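Local coordinates for protein phenyl-3-pyruvate decarboxylase (Azospirillum brasilense, PDB 2NXW) that catalyses the thiamine diphosphate- and metal-dependent decarboxylation of indole-3-pyruvate to indole-3-acetaldehyde, a step of auxin biosynthesis, at residues P393-A398 against K441-V446; G427-I432 against G456-N461; V471-N476 against F533-A538. One frame throughout, in Å; residues are numbered along the deposited sequence.

Interaction 1. Residues P393-A398 against K441-V446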
loop_
_atom_site.group_PDB
_atom_site.type_symbol
_atom_site.label_atom_id
_atom_site.label_comp_id
_atom_site.label_asym_id
_atom_site.label_seq_id
_atom_site.Cartn_x
_atom_site.Cartn_y
_atom_site.Cartn_z
ATOM N N PRO A 393 29.770 38.723 9.435
ATOM C CA PRO A 393 28.693 37.797 9.807
ATOM C C PRO A 393 29.104 36.329 9.824
ATOM O O PRO A 393 29.970 35.900 9.057
ATOM C CB PRO A 393 27.622 38.054 8.745
ATOM C CG PRO A 393 27.892 39.462 8.291
ATOM C CD PRO A 393 29.403 39.498 8.237
ATOM N N LEU A 394 28.475 35.564 10.708
ATOM C CA LEU A 394 28.735 34.131 10.792
ATOM C C LEU A 394 27.609 33.397 10.087
ATOM O O LEU A 394 26.501 33.930 9.938
ATOM C CB LEU A 394 28.754 33.652 12.251
ATOM C CG LEU A 394 29.768 34.242 13.236
ATOM C CD1 LEU A 394 29.768 33.421 14.521
ATOM C CD2 LEU A 394 31.162 34.229 12.598
ATOM N N LEU A 395 27.889 32.183 9.633
ATOM C CA LEU A 395 26.830 31.366 9.047
ATOM C C LEU A 395 26.007 30.922 10.263
ATOM O O LEU A 395 26.561 30.634 11.327
ATOM C CB LEU A 395 27.407 30.143 8.318
ATOM C CG LEU A 395 26.344 29.157 7.804
ATOM C CD1 LEU A 395 26.763 28.628 6.427
ATOM C CD2 LEU A 395 26.144 28.016 8.804
ATOM N N ILE A 396 24.689 30.863 10.102
ATOM C CA ILE A 396 23.815 30.477 11.193
ATOM C C ILE A 396 23.185 29.118 10.948
ATOM O O ILE A 396 22.711 28.835 9.844
ATOM C CB ILE A 396 22.670 31.508 11.361
ATOM C CG1 ILE A 396 23.265 32.862 11.739
ATOM C CG2 ILE A 396 21.665 31.040 12.427
ATOM C CD1 ILE A 396 22.240 34.013 11.777
ATOM N N ALA A 397 23.218 28.274 11.976
ATOM C CA ALA A 397 22.559 26.974 11.923
ATOM C C ALA A 397 21.381 27.146 12.882
ATOM O O ALA A 397 21.554 27.559 14.031
ATOM C CB ALA A 397 23.481 25.872 12.414
ATOM N N ALA A 398 20.180 26.859 12.416
ATOM C CA ALA A 398 19.018 27.019 13.268
ATOM C C ALA A 398 18.217 25.736 13.364
ATOM O O ALA A 398 18.161 24.949 12.423
ATOM C CB ALA A 398 18.125 28.134 12.719
ATOM N N LYS A 441 36.012 28.845 10.536
ATOM C CA LYS A 441 34.969 29.863 10.510
ATOM C C LYS A 441 33.977 29.466 11.593
ATOM O O LYS A 441 33.465 28.344 11.607
ATOM C CB LYS A 441 34.283 29.913 9.142
ATOM C CG LYS A 441 35.204 30.377 8.002
ATOM C CD LYS A 441 35.614 31.831 8.165
ATOM C CE LYS A 441 36.294 32.361 6.900
ATOM N NZ LYS A 441 37.663 31.784 6.672
ATOM N N ARG A 442 33.726 30.382 12.513
ATOM C CA ARG A 442 32.839 30.104 13.622
ATOM C C ARG A 442 31.387 30.056 13.183
ATOM O O ARG A 442 30.968 30.817 12.319
ATOM C CB ARG A 442 33.044 31.162 14.697
ATOM C CG ARG A 442 32.680 30.707 16.079
ATOM C CD ARG A 442 33.191 31.685 17.137
ATOM N NE ARG A 442 33.194 31.039 18.433
ATOM C CZ ARG A 442 33.407 31.640 19.604
ATOM N NH1 ARG A 442 33.648 32.953 19.662
ATOM N NH2 ARG A 442 33.353 30.928 20.717
ATOM N N ILE A 443 30.623 29.153 13.787
ATOM C CA ILE A 443 29.217 29.019 13.441
ATOM C C ILE A 443 28.367 29.500 14.610
ATOM O O ILE A 443 28.711 29.276 15.772
ATOM C CB ILE A 443 28.880 27.538 13.115
ATOM C CG1 ILE A 443 29.828 27.007 12.026
ATOM C CG2 ILE A 443 27.431 27.420 12.645
ATOM C CD1 ILE A 443 29.777 27.752 10.697
ATOM N N LEU A 444 27.301 30.224 14.284
ATOM C CA LEU A 444 26.358 30.701 15.294
ATOM C C LEU A 444 25.131 29.805 15.198
ATOM O O LEU A 444 24.510 29.697 14.142
ATOM C CB LEU A 444 25.949 32.149 15.018
ATOM C CG LEU A 444 24.785 32.693 15.860
ATOM C CD1 LEU A 444 25.149 32.659 17.340
ATOM C CD2 LEU A 444 24.463 34.116 15.410
ATOM N N THR A 445 24.800 29.151 16.299
ATOM C CA THR A 445 23.634 28.280 16.326
ATOM C C THR A 445 22.524 28.906 17.159
ATOM O O THR A 445 22.788 29.433 18.234
ATOM C CB THR A 445 23.989 26.933 16.961
ATOM O OG1 THR A 445 25.012 26.306 16.179
ATOM C CG2 THR A 445 22.773 26.018 17.024
ATOM N N VAL A 446 21.297 28.875 16.640
ATOM C CA VAL A 446 20.139 29.348 17.406
ATOM C C VAL A 446 19.236 28.118 17.594
ATOM O O VAL A 446 18.999 27.347 16.660
ATOM C CB VAL A 446 19.383 30.518 16.718
ATOM C CG1 VAL A 446 20.285 31.760 16.682
ATOM C CG2 VAL A 446 18.943 30.131 15.324
HETATM O O HOH W 1 30.763 31.503 9.704
#
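Three backbone hydrogen bonds join L395 and A397 to L444 and V446 in parallel register. L444 N donates to L395 O at 3.1 Å. A397 N then reaches L444 O (2.9 Å), and A397 O in turn accepts V446 N (2.9 Å). The short strand axes run 28° apart, and ahead of these bonds water 1 bridges the chains, accepting from L395 N (3.0 Å) and donating to R442 O (2.7 Å).

Apolar contacts occupy both faces. I396 lies beside L444, CG1 against CD2, on the face shared with A398 and V446. There A398 CB meets V446 CG2 at 3.4 Å, tighter than usual for two carbons; chi1 of -66° puts CG2 between the valine's backbone N and carbonyl carbon. On the face of A397 and T445, L395 CD2 rests on I443 CG2 (4.1 Å). L394, just before the strand, reaches across, CD2 lying 3.4 Å from R442 O.

R442 turns its charge away, its guanidinium NE bonding D468 O and its NH1 and NH2 the carbonyls of A526 and T529. Alternating main-chain N-H...O=C bonds therefore join two strands of the cofactor-binding parallel sheet, with one water bridging them where the regular pairing has not yet begun.

Interaction 2. Residues G427-I432 against G456-N461; sequences GVPAGI and GWELGN
The flat peptide group between E458 and L459 is met on one face by the I432 side chain: CD1 stands almost directly above the carbonyl carbon, 3.5 Å from E458 O. The opposite face is the polar one. From there E458 O accepts N461 N (3.0 Å), an i to i+3 bond of the 3-10 turn, and N461 ND2 (3.2 Å), for which the oxygen lies 29° out of the N461 amide plane. At the other end of the segment W457 leaves the turn away from the helix, and its indole stacks on W457 of the second subunit, while F452 meets it edge-to-face.

Aliphatic packing carries the rest of the contact. V428 crosses L459 at about a right angle, with CG1 3.7 Å from L459 CG. A chi1 of 167° sends that methyl out opposite the valine's main-chain nitrogen and over the turn, while V428 CG2 sits 3.9 Å from G456 CA. The P429 ring adds a looser touch, CG to E458 CG at 4.3 Å.

E458 CB packs against I432 CD1, and the bend at chi2 (-70°) carries the carboxylate off: OE1 accepts S66 N, just before helix 68-82 of the N-terminal cofactor-binding domain. N461 ND2 also reaches S66 OG. The interface of helix 427-437 with the 3-10 segment is thus made by aliphatic groups, packed on one another and on backbone carbonyls, with no polar bond between the two segments. E458 O is satisfied within the turn, and E458 offers methylene to the helix and its carboxylate to the N-terminal domain.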
loop_
_atom_site.group_PDB
_atom_site.type_symbol
_atom_site.label_atom_id
_atom_site.label_comp_id
_atom_site.label_asym_id
_atom_site.label_seq_id
_atom_site.Cartn_x
_atom_site.Cartn_y
_atom_site.Cartn_z
ATOM N N GLY A 427 19.526 21.739 14.814
ATOM C CA GLY A 427 20.362 22.889 15.124
ATOM C C GLY A 427 21.776 22.763 15.634
ATOM O O GLY A 427 22.735 23.148 14.947
ATOM N N VAL A 428 21.910 22.266 16.849
ATOM C CA VAL A 428 23.229 22.135 17.444
ATOM C C VAL A 428 24.113 21.177 16.636
ATOM O O VAL A 428 25.245 21.521 16.310
ATOM C CB VAL A 428 23.103 21.739 18.936
ATOM C CG1 VAL A 428 24.449 21.298 19.496
ATOM C CG2 VAL A 428 22.591 22.957 19.739
ATOM N N PRO A 429 23.616 19.976 16.293
ATOM C CA PRO A 429 24.444 19.052 15.506
ATOM C C PRO A 429 24.834 19.633 14.151
ATOM O O PRO A 429 25.925 19.355 13.653
ATOM C CB PRO A 429 23.561 17.827 15.345
ATOM C CG PRO A 429 22.726 17.839 16.602
ATOM C CD PRO A 429 22.425 19.296 16.840
ATOM N N ALA A 430 23.954 20.423 13.539
ATOM C CA ALA A 430 24.282 21.012 12.241
ATOM C C ALA A 430 25.386 22.053 12.429
ATOM O O ALA A 430 26.301 22.143 11.611
ATOM C CB ALA A 430 23.045 21.651 11.614
ATOM N N GLY A 431 25.304 22.842 13.497
ATOM C CA GLY A 431 26.344 23.827 13.741
ATOM C C GLY A 431 27.672 23.117 13.938
ATOM O O GLY A 431 28.713 23.586 13.474
ATOM N N ILE A 432 27.635 21.985 14.629
ATOM C CA ILE A 432 28.847 21.206 14.881
ATOM C C ILE A 432 29.399 20.630 13.571
ATOM O O ILE A 432 30.600 20.743 13.290
ATOM C CB ILE A 432 28.551 20.077 15.904
ATOM C CG1 ILE A 432 28.414 20.682 17.306
ATOM C CG2 ILE A 432 29.636 19.001 15.845
ATOM C CD1 ILE A 432 27.812 19.735 18.330
ATOM N N GLY A 456 21.029 19.210 22.073
ATOM C CA GLY A 456 22.000 20.236 22.431
ATOM C C GLY A 456 23.221 19.677 23.151
ATOM O O GLY A 456 24.307 20.271 23.116
ATOM N N TRP A 457 23.040 18.528 23.794
ATOM C CA TRP A 457 24.087 17.851 24.557
ATOM C C TRP A 457 25.288 17.460 23.702
ATOM O O TRP A 457 26.371 17.164 24.233
ATOM C CB TRP A 457 23.481 16.607 25.227
ATOM C CG TRP A 457 22.123 16.911 25.800
ATOM C CD1 TRP A 457 20.915 16.471 25.331
ATOM C CD2 TRP A 457 21.831 17.807 26.881
ATOM N NE1 TRP A 457 19.894 17.039 26.051
ATOM C CE2 TRP A 457 20.427 17.865 27.006
ATOM C CE3 TRP A 457 22.625 18.576 27.745
ATOM C CZ2 TRP A 457 19.789 18.662 27.968
ATOM C CZ3 TRP A 457 21.997 19.374 28.696
ATOM C CH2 TRP A 457 20.587 19.410 28.800
ATOM N N GLU A 458 25.102 17.450 22.391
ATOM C CA GLU A 458 26.202 17.105 21.504
ATOM C C GLU A 458 27.357 18.096 21.639
ATOM O O GLU A 458 28.478 17.803 21.229
ATOM C CB GLU A 458 25.712 17.030 20.063
ATOM C CG GLU A 458 24.743 15.884 19.805
ATOM C CD GLU A 458 25.389 14.509 19.868
ATOM O OE1 GLU A 458 26.631 14.407 19.774
ATOM O OE2 GLU A 458 24.638 13.518 19.990
ATOM N N LEU A 459 27.095 19.248 22.255
ATOM C CA LEU A 459 28.141 20.245 22.458
ATOM C C LEU A 459 29.272 19.680 23.318
ATOM O O LEU A 459 30.386 20.214 23.303
ATOM C CB LEU A 459 27.556 21.502 23.108
ATOM C CG LEU A 459 26.705 22.387 22.192
ATOM C CD1 LEU A 459 25.996 23.428 23.059
ATOM C CD2 LEU A 459 27.584 23.079 21.133
ATOM N N GLY A 460 28.997 18.615 24.069
ATOM C CA GLY A 460 30.042 18.007 24.884
ATOM C C GLY A 460 31.183 17.435 24.048
ATOM O O GLY A 460 32.240 17.064 24.588
ATOM N N ASN A 461 30.984 17.349 22.737
ATOM C CA ASN A 461 32.008 16.830 21.829
ATOM C C ASN A 461 32.871 17.906 21.199
ATOM O O ASN A 461 33.826 17.587 20.489
ATOM C CB ASN A 461 31.348 16.017 20.712
ATOM C CG ASN A 461 30.652 14.789 21.241
ATOM O OD1 ASN A 461 31.295 13.876 21.761
ATOM N ND2 ASN A 461 29.320 14.759 21.124
#

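Interaction 3. Residues V471-N476 against F533-A538. With MG (magnesium ion), chain C; TPP (thiamine diphosphate), chain E.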
loop_
_atom_site.group_PDB
_atom_site.type_symbol
_atom_site.label_atom_id
_atom_site.label_comp_id
_atom_site.label_asym_id
_atom_site.label_seq_id
_atom_site.Cartn_x
_atom_site.Cartn_y
_atom_site.Cartn_z
ATOM N N VAL A 471 26.351 29.407 20.717
ATOM C CA VAL A 471 24.989 28.898 20.704
ATOM C C VAL A 471 24.073 29.790 21.517
ATOM O O VAL A 471 24.319 30.007 22.703
ATOM C CB VAL A 471 24.939 27.482 21.306
ATOM C CG1 VAL A 471 23.519 26.905 21.219
ATOM C CG2 VAL A 471 25.907 26.572 20.553
ATOM N N ILE A 472 23.035 30.322 20.877
ATOM C CA ILE A 472 22.056 31.146 21.594
ATOM C C ILE A 472 20.826 30.258 21.781
ATOM O O ILE A 472 20.169 29.885 20.806
ATOM C CB ILE A 472 21.668 32.418 20.817
ATOM C CG1 ILE A 472 22.920 33.274 20.550
ATOM C CG2 ILE A 472 20.664 33.224 21.645
ATOM C CD1 ILE A 472 22.656 34.516 19.711
ATOM N N LEU A 473 20.549 29.908 23.034
ATOM C CA LEU A 473 19.434 29.040 23.385
ATOM C C LEU A 473 18.267 29.896 23.850
ATOM O O LEU A 473 18.372 30.607 24.848
ATOM C CB LEU A 473 19.890 28.080 24.487
ATOM C CG LEU A 473 19.068 26.831 24.830
ATOM C CD1 LEU A 473 19.848 25.995 25.855
ATOM C CD2 LEU A 473 17.681 27.222 25.375
ATOM N N PHE A 474 17.164 29.821 23.109
ATOM C CA PHE A 474 15.947 30.582 23.395
ATOM C C PHE A 474 15.180 29.787 24.453
ATOM O O PHE A 474 14.490 28.813 24.131
ATOM C CB PHE A 474 15.090 30.702 22.117
ATOM C CG PHE A 474 15.645 31.633 21.058
ATOM C CD1 PHE A 474 14.791 32.494 20.375
ATOM C CD2 PHE A 474 16.997 31.601 20.690
ATOM C CE1 PHE A 474 15.258 33.309 19.346
ATOM C CE2 PHE A 474 17.478 32.414 19.657
ATOM C CZ PHE A 474 16.607 33.269 18.983
ATOM N N ASN A 475 15.276 30.202 25.713
ATOM C CA ASN A 475 14.609 29.445 26.762
ATOM C C ASN A 475 13.325 30.078 27.261
ATOM O O ASN A 475 13.347 30.947 28.148
ATOM C CB ASN A 475 15.554 29.206 27.950
ATOM C CG ASN A 475 15.021 28.151 28.904
ATOM O OD1 ASN A 475 13.861 27.740 28.802
ATOM N ND2 ASN A 475 15.847 27.714 29.838
ATOM N N ASN A 476 12.204 29.642 26.690
ATOM C CA ASN A 476 10.904 30.143 27.122
ATOM C C ASN A 476 10.149 29.077 27.927
ATOM O O ASN A 476 8.963 29.243 28.206
ATOM C CB ASN A 476 10.050 30.649 25.930
ATOM C CG ASN A 476 9.974 29.660 24.757
ATOM O OD1 ASN A 476 10.217 28.466 24.911
ATOM N ND2 ASN A 476 9.603 30.171 23.587
ATOM N N PHE A 533 33.170 26.211 23.348
ATOM C CA PHE A 533 31.861 26.646 22.873
ATOM C C PHE A 533 31.272 27.623 23.890
ATOM O O PHE A 533 31.572 27.566 25.086
ATOM C CB PHE A 533 30.922 25.444 22.605
ATOM C CG PHE A 533 30.345 24.788 23.836
ATOM C CD1 PHE A 533 29.280 25.378 24.514
ATOM C CD2 PHE A 533 30.813 23.549 24.273
ATOM C CE1 PHE A 533 28.689 24.744 25.607
ATOM C CE2 PHE A 533 30.228 22.901 25.370
ATOM C CZ PHE A 533 29.157 23.510 26.038
ATOM N N GLN A 534 30.464 28.541 23.381
ATOM C CA GLN A 534 29.851 29.565 24.210
ATOM C C GLN A 534 28.345 29.428 24.127
ATOM O O GLN A 534 27.767 29.581 23.054
ATOM C CB GLN A 534 30.263 30.944 23.705
ATOM C CG GLN A 534 31.775 31.158 23.661
ATOM C CD GLN A 534 32.389 31.244 25.037
ATOM O OE1 GLN A 534 31.947 32.037 25.873
ATOM N NE2 GLN A 534 33.412 30.427 25.286
ATOM N N LEU A 535 27.727 29.141 25.264
ATOM C CA LEU A 535 26.285 28.965 25.324
ATOM C C LEU A 535 25.630 30.135 26.055
ATOM O O LEU A 535 25.889 30.372 27.237
ATOM C CB LEU A 535 25.960 27.651 26.039
ATOM C CG LEU A 535 24.475 27.338 26.263
ATOM C CD1 LEU A 535 23.771 27.226 24.925
ATOM C CD2 LEU A 535 24.337 26.040 27.050
ATOM N N ILE A 536 24.808 30.880 25.333
ATOM C CA ILE A 536 24.079 32.001 25.916
ATOM C C ILE A 536 22.635 31.526 26.062
ATOM O O ILE A 536 21.941 31.317 25.061
ATOM C CB ILE A 536 24.113 33.252 25.002
ATOM C CG1 ILE A 536 25.566 33.709 24.788
ATOM C CG2 ILE A 536 23.291 34.391 25.653
ATOM C CD1 ILE A 536 25.713 34.787 23.720
ATOM N N GLU A 537 22.202 31.342 27.304
ATOM C CA GLU A 537 20.845 30.887 27.590
ATOM C C GLU A 537 19.996 32.129 27.830
ATOM O O GLU A 537 20.050 32.726 28.914
ATOM C CB GLU A 537 20.854 29.981 28.822
ATOM C CG GLU A 537 19.473 29.466 29.181
ATOM C CD GLU A 537 19.439 28.723 30.493
ATOM O OE1 GLU A 537 20.349 28.913 31.335
ATOM O OE2 GLU A 537 18.477 27.951 30.691
ATOM N N ALA A 538 19.217 32.504 26.821
ATOM C CA ALA A 538 18.384 33.701 26.892
ATOM C C ALA A 538 16.996 33.361 27.382
ATOM O O ALA A 538 16.255 32.660 26.695
ATOM C CB ALA A 538 18.300 34.360 25.522
HETATM MG MG MG C . 10.763 26.899 23.656
HETATM N "N1'" TPP E . 9.370 16.340 17.209
HETATM C "C2'" TPP E . 10.282 16.572 16.252
HETATM C CM2 TPP E . 11.484 15.649 16.125
HETATM N "N3'" TPP E . 10.141 17.598 15.406
HETATM C "C4'" TPP E . 9.080 18.451 15.474
HETATM N "N4'" TPP E . 8.955 19.437 14.543
HETATM C "C5'" TPP E . 8.114 18.283 16.519
HETATM C "C6'" TPP E . 8.287 17.174 17.372
HETATM C "C7'" TPP E . 6.904 19.226 16.706
HETATM N N3 TPP E . 7.283 20.653 17.122
HETATM C C2 TPP E . 7.317 21.601 16.181
HETATM S S1 TPP E . 7.739 23.061 17.057
HETATM C C5 TPP E . 7.835 22.344 18.662
HETATM C C4 TPP E . 7.528 21.005 18.434
HETATM C CM4 TPP E . 7.486 19.983 19.603
HETATM C C6 TPP E . 8.172 23.069 19.903
HETATM C C7 TPP E . 9.639 23.534 19.845
HETATM O O7 TPP E . 9.923 24.006 21.137
HETATM P PA TPP E . 11.279 24.821 21.197
HETATM O O1A TPP E . 12.481 24.029 20.691
HETATM O O2A TPP E . 11.435 25.186 22.673
HETATM O O3A TPP E . 11.196 26.169 20.353
HETATM P PB TPP E . 9.921 27.211 20.529
HETATM O O1B TPP E . 9.596 27.397 22.012
HETATM O O2B TPP E . 10.425 28.522 19.859
HETATM O O3B TPP E . 8.713 26.699 19.758
HETATM O O HOH W 2 12.216 28.204 22.804
#
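N475 and E537 lie side by side and point the same way, their amide and carboxylate planes only 17° apart. N475 ND2 donates to E537 OE2 at 2.8 Å, the oxygen lying in the amide plane but met on its anti side, 18° out of the carboxylate plane. The same oxygen forms a salt bridge with R512 and accepts F499 N, while OE1 takes A500 N. An alanine at E537 is likely to leave R512 without its charge partner and the N475 amide freer to turn. N475 OD1 meanwhile accepts A477 N, a bond across the turn that follows the strand.

N476 leaves on the other side, and a chi1 of 49°, with CG between backbone N and carbonyl carbon, brings its amide round to the metal. OD1 binds the magnesium ion at 2.1 Å while ND2 donates to TPP O1B at 3.2 Å. D449, S478 O, two diphosphate oxygens and water 2 complete six ligands; F474 O holds that water at 2.7 Å. N475 and N476 are the closing NN of the GDG...NN cofactor-binding motif of thiamine diphosphate enzymes.

Farther back, V471 and L535 meet obliquely, CG1 to CD1 at 3.7 Å, and L473 CB touches the same L535 methyl at 4.0 Å. Five backbone bonds hold the parallel pair, starting with V471 N to Q534 O (2.7 Å). Strand 443-448 flanks 470-475 on its other edge. Helices 376-388 and 516-528 pack over the face bearing I472 and I536, the former also reaching F474 and A538.

In the fold
All three contacts are buried. Interactions 1 and 3 belong to one parallel sheet and follow in series: strands 443-448 and 470-475 are neighbours, with a probable hydrogen bond from I472 N to T445 O joining the two pairs. Interaction 2 packs on the face of that sheet: G427 and G431 rest against A397 and T445, and L459 against V471 and F533. Chemistry varies with place. Interactions 1 and 3 rely on regular main-chain bonding, but 1 opens with a water bridge whereas 3 adds a side-chain bond to a carboxylate and ends at the metal through N476. Interaction 2, apolar helix-to-turn packing, is the only one another subunit touches, through W457 and N461, and its E458 and N461 ND2 bond the N-terminal domain.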